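PDB 4QPW: glycosyl hydrolase family 10 from Bacteroides intestinalis DSM 17393, which probably hydrolyses glycosidic bonds in xylan as a whole enzyme, the piece here being a carbohydrate-binding module of it that binds xylohexaose. Local coordinates for residues 29-34 and 38-43; 62-67 and 137-142. All blocks are in the same frame, centred on the assembly; numbering follows the deposited sequence.

Interaction 1. Residues 29-34 and 38-43; sequences TTIGKN and GCLEIK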
# COMPACT_ATOMS: atom_id res chain seq x y z
N THR A 29 5.75 -16.14 3.18
CA THR A 29 5.49 -14.69 2.85
C THR A 29 6.79 -13.99 2.89
O THR A 29 7.60 -14.14 3.83
CB THR A 29 4.55 -14.15 3.86
OG1 THR A 29 3.33 -14.91 3.94
CG2 THR A 29 4.20 -12.68 3.51
N THR A 30 7.00 -13.05 1.93
CA THR A 30 8.11 -12.13 1.97
C THR A 30 7.63 -10.73 1.59
O THR A 30 6.77 -10.56 0.72
CB THR A 30 9.27 -12.50 1.07
OG1 THR A 30 8.92 -12.62 -0.17
CG2 THR A 30 9.76 -13.88 1.40
N ILE A 31 8.14 -9.73 2.26
CA ILE A 31 7.92 -8.28 1.97
C ILE A 31 9.25 -7.57 1.85
O ILE A 31 10.08 -7.63 2.80
CB ILE A 31 7.08 -7.62 3.07
CG1 ILE A 31 5.74 -8.28 3.26
CG2 ILE A 31 6.94 -6.13 2.82
CD1 ILE A 31 4.97 -7.79 4.45
N GLY A 32 9.55 -6.97 0.70
CA GLY A 32 10.78 -6.20 0.54
C GLY A 32 10.95 -5.73 -0.88
O GLY A 32 10.04 -5.87 -1.70
N LYS A 33 12.10 -5.18 -1.16
CA LYS A 33 12.33 -4.63 -2.48
C LYS A 33 12.71 -5.60 -3.49
O LYS A 33 13.57 -6.53 -3.19
CB LYS A 33 13.47 -3.63 -2.41
CG LYS A 33 13.05 -2.32 -2.04
CD LYS A 33 12.20 -1.56 -3.08
CE LYS A 33 12.73 -1.44 -4.46
NZ LYS A 33 13.90 -0.50 -4.61
N ASN A 34 12.20 -5.51 -4.69
CA ASN A 34 12.67 -6.23 -5.89
C ASN A 34 13.47 -5.19 -6.65
O ASN A 34 12.95 -4.23 -7.26
CB ASN A 34 11.52 -6.76 -6.70
CG ASN A 34 11.92 -7.40 -8.04
OD1 ASN A 34 12.94 -7.08 -8.59
ND2 ASN A 34 11.11 -8.31 -8.48
N GLY A 38 12.40 -2.93 -9.71
CA GLY A 38 12.38 -1.65 -9.11
C GLY A 38 11.02 -1.34 -8.42
O GLY A 38 10.30 -0.40 -8.82
N CYS A 39 10.62 -2.13 -7.43
CA CYS A 39 9.33 -2.04 -6.78
C CYS A 39 9.36 -2.66 -5.43
O CYS A 39 10.21 -3.55 -5.15
CB CYS A 39 8.25 -2.68 -7.65
SG CYS A 39 8.45 -4.41 -7.99
N LEU A 40 8.43 -2.28 -4.56
CA LEU A 40 8.12 -3.05 -3.37
C LEU A 40 7.41 -4.32 -3.80
O LEU A 40 6.54 -4.27 -4.69
CB LEU A 40 7.27 -2.20 -2.43
CG LEU A 40 6.79 -2.82 -1.17
CD1 LEU A 40 7.92 -3.29 -0.25
CD2 LEU A 40 5.90 -1.88 -0.42
N GLU A 41 7.70 -5.47 -3.20
CA GLU A 41 7.11 -6.73 -3.58
C GLU A 41 6.65 -7.49 -2.35
O GLU A 41 7.38 -7.64 -1.38
CB GLU A 41 8.15 -7.53 -4.38
CG GLU A 41 7.68 -8.87 -4.90
CD GLU A 41 8.57 -9.46 -6.01
OE1 GLU A 41 9.10 -10.58 -5.69
OE2 GLU A 41 8.69 -8.97 -7.08
N ILE A 42 5.44 -8.00 -2.43
CA ILE A 42 4.81 -8.81 -1.36
C ILE A 42 4.49 -10.17 -2.02
O ILE A 42 3.61 -10.23 -2.93
CB ILE A 42 3.60 -8.18 -0.76
CG1 ILE A 42 3.97 -6.76 -0.22
CG2 ILE A 42 2.99 -9.09 0.31
CD1 ILE A 42 3.61 -5.62 -1.17
N LYS A 43 5.20 -11.23 -1.63
CA LYS A 43 5.02 -12.55 -2.23
C LYS A 43 4.50 -13.53 -1.24
O LYS A 43 5.04 -13.65 -0.14
CB LYS A 43 6.31 -13.05 -2.76
CG LYS A 43 6.79 -12.45 -3.97
CD LYS A 43 7.86 -13.39 -4.58
CE LYS A 43 7.30 -14.79 -4.67
NZ LYS A 43 7.66 -15.48 -5.93
O HOH W 1 8.84 -10.20 -1.51
O HOH W 2 7.43 -15.74 -0.31
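Thr-30 and Lys-43 begin an antiparallel ladder that runs on through Gly-32 with Glu-41; the axes of 29-31 and 39-43 approach to 4.8 Å at 171°, and each of these two pairs exchanges two N-H...O bonds. The turn end departs from this pattern: Asn-34 O accepts from both Gly-38 N (2.8 Å) and Cys-39 N (3.1 Å), which makes a G1 beta bulge, with Gly-38 at the positive-phi position. Beside it, Asn-34 has its CG turned away from the backbone N (chi1 174°), and ND2 donates to Glu-41 OE2 at 2.9 Å and 177°. The carboxylate oxygen lies in the amide plane, yet the donor comes from above the carboxylate plane, the two planes being steeply turned. OE2 also takes a bond from Gln-133, and Asn-34 OD1 receives Glu-37 N, so both ends of the amide are held.

The hairpin belongs to the larger antiparallel sheet of a beta-sandwich, where 39-44 also pairs with strand 130-141. On the face turned to the other sheet, Ile-31 and Ile-42 lie side by side, CG1 of Ile-31 meeting CG2 of Ile-42 at 4.1 Å, and both reach Tyr-56. On the other face Thr-30 OG1 and Glu-41 O are bridged by a water, 2.8 Å from OG1 and donating to the carbonyl. Bent at three successive torsions, the Lys-33 chain lays CE 3.4 Å from Cys-39 O, while NZ goes on to a salt bridge with Asp-35 and to the carbonyls of Ala-13 and Tyr-10.

Interaction 2. Residues 62-67 and 137-142; sequences LPIEIG and VKITHS
Ile-139 presents two branches to the loop 62-67, and each overlaps a different aliphatic side chain. Its CG1 meets CD2 of Leu-62 at 4.0 Å, while its CG2 meets CG2 of Ile-64 at 3.8 Å. The two loop methyls, Leu-62 CD2 and Ile-64 CG2, stand 6.0 Å apart, which shows that they cover separate parts of the isoleucine and do not converge on one carbon. In both pairs the side chains cross at about a right angle, so the overlap is between methyl or methylene groups and not along the length of the chains.

The torsions account for which branch does the touching. Ile-64 has CG1 tucked between its backbone N and carbonyl carbon (chi1 63°), an arrangement that leaves CG2 as the group facing Ile-139. In Ile-139 the first torsion of -60° sets CG2 opposite the backbone N and CG1 beside it, which spreads the two contact points along the strand direction.

No hydrogen bond links the segments, and even the nearest CA atoms, those of Leu-62 and Ile-139, are 8.0 Å apart; the evidence is for apolar packing at side-chain distance. The loop bends at Pro-63, the centre of an inverse gamma turn closed by a weak bond of 3.2 Å from Ile-64 N to Leu-62 O. This turn lets the residues flanking the proline both direct their CB atoms at the strand.

Leu-62 and Ile-64 also touch Val-88 of the smaller sheet, and Ile-139 touches Tyr-70 of its neighbouring strand. Aliphatic groups from a connecting loop are thus wedged between the two sheets, as in the hydrophobic interior of a beta-sandwich carbohydrate-binding module.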
# COMPACT_ATOMS: atom_id res chain seq x y z
N LEU A 62 2.88 11.07 6.74
CA LEU A 62 2.13 11.81 5.72
C LEU A 62 1.85 13.23 6.10
O LEU A 62 1.47 13.49 7.29
CB LEU A 62 0.86 11.06 5.38
CG LEU A 62 1.00 9.65 4.83
CD1 LEU A 62 -0.39 9.04 4.64
CD2 LEU A 62 1.83 9.60 3.56
N PRO A 63 1.82 14.15 5.17
CA PRO A 63 1.61 15.60 5.48
C PRO A 63 0.15 15.92 5.32
O PRO A 63 -0.19 16.73 4.29
CB PRO A 63 2.40 16.29 4.41
CG PRO A 63 2.20 15.37 3.18
CD PRO A 63 2.32 13.98 3.80
N ILE A 64 -0.78 15.19 5.79
CA ILE A 64 -2.20 15.38 5.63
C ILE A 64 -2.80 15.98 6.91
O ILE A 64 -2.37 15.70 8.02
CB ILE A 64 -2.93 14.14 5.12
CG1 ILE A 64 -2.83 12.98 6.06
CG2 ILE A 64 -2.51 13.74 3.69
CD1 ILE A 64 -3.46 11.65 5.55
N GLU A 65 -3.82 16.80 6.68
CA GLU A 65 -4.50 17.58 7.78
C GLU A 65 -5.94 17.22 7.77
O GLU A 65 -6.62 17.11 6.77
CB GLU A 65 -4.35 19.06 7.47
CG GLU A 65 -2.90 19.52 7.44
CD GLU A 65 -2.80 20.94 6.86
OE1 GLU A 65 -3.04 21.81 7.66
OE2 GLU A 65 -2.63 21.18 5.66
N ILE A 66 -6.50 17.03 9.02
CA ILE A 66 -7.87 16.59 9.16
C ILE A 66 -8.86 17.47 8.38
O ILE A 66 -8.77 18.69 8.45
CB ILE A 66 -8.26 16.52 10.70
CG1 ILE A 66 -9.64 15.86 10.86
CG2 ILE A 66 -8.18 17.89 11.40
CD1 ILE A 66 -10.02 15.64 12.31
N GLY A 67 -9.74 16.85 7.70
CA GLY A 67 -10.80 17.55 7.01
C GLY A 67 -10.44 18.07 5.64
O GLY A 67 -11.33 18.48 4.88
N VAL A 137 3.90 5.41 -4.24
CA VAL A 137 2.75 5.93 -3.56
C VAL A 137 2.85 7.44 -3.49
O VAL A 137 3.94 7.96 -3.16
CB VAL A 137 2.66 5.35 -2.10
CG1 VAL A 137 1.45 5.84 -1.41
CG2 VAL A 137 2.66 3.83 -2.13
N LYS A 138 1.77 8.14 -3.84
CA LYS A 138 1.72 9.59 -3.75
C LYS A 138 0.49 10.01 -2.99
O LYS A 138 -0.54 9.36 -3.07
CB LYS A 138 1.70 10.25 -5.16
CG LYS A 138 2.85 9.90 -6.07
CD LYS A 138 2.78 10.46 -7.46
CE LYS A 138 3.89 9.99 -8.36
NZ LYS A 138 3.80 10.55 -9.74
N ILE A 139 0.62 11.18 -2.34
CA ILE A 139 -0.56 11.92 -1.85
C ILE A 139 -0.58 13.21 -2.61
O ILE A 139 0.45 13.91 -2.71
CB ILE A 139 -0.48 12.23 -0.34
CG1 ILE A 139 -0.38 10.97 0.53
CG2 ILE A 139 -1.63 13.11 0.08
CD1 ILE A 139 -1.49 10.03 0.47
N THR A 140 -1.75 13.55 -3.18
CA THR A 140 -1.91 14.77 -3.99
C THR A 140 -3.12 15.55 -3.50
O THR A 140 -3.97 15.07 -2.78
CB THR A 140 -2.03 14.45 -5.50
OG1 THR A 140 -3.27 13.84 -5.80
CG2 THR A 140 -0.91 13.56 -5.97
N HIS A 141 -3.18 16.82 -3.94
CA HIS A 141 -4.42 17.59 -3.79
C HIS A 141 -4.54 18.47 -5.03
O HIS A 141 -3.61 18.74 -5.75
CB HIS A 141 -4.42 18.44 -2.49
CG HIS A 141 -3.48 19.53 -2.56
ND1 HIS A 141 -2.16 19.39 -2.27
CD2 HIS A 141 -3.61 20.84 -2.89
CE1 HIS A 141 -1.49 20.50 -2.43
NE2 HIS A 141 -2.37 21.42 -2.82
N SER A 142 -5.76 18.97 -5.24
CA SER A 142 -6.06 19.69 -6.51
C SER A 142 -5.67 21.06 -6.44
O SER A 142 -6.09 21.72 -5.53
CB SER A 142 -7.55 19.63 -6.64
OG SER A 142 -7.79 18.39 -7.20

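Interaction 1 is complete before interaction 2 opens along the chain, and the two lie on opposite sides of the molecule's centre, with centres 25 Å apart and nearest atoms about 7 Å apart. They do not touch, but both reach the same antiparallel sheet: strand 39-44 pairs with strand 130-141, bonded through Leu-40 with Ile-134 and Ile-42 with Ile-132, and the latter strand runs on into 137-142. One contact is therefore a hairpin within that sheet, the other a loop packed against it. The residues that touch the xylan chain, Gln-55 and Gln-124 of the second sheet among them, belong to neither contact, and the side chain of Ile-31 is about 12 Å from a bound xylose unit.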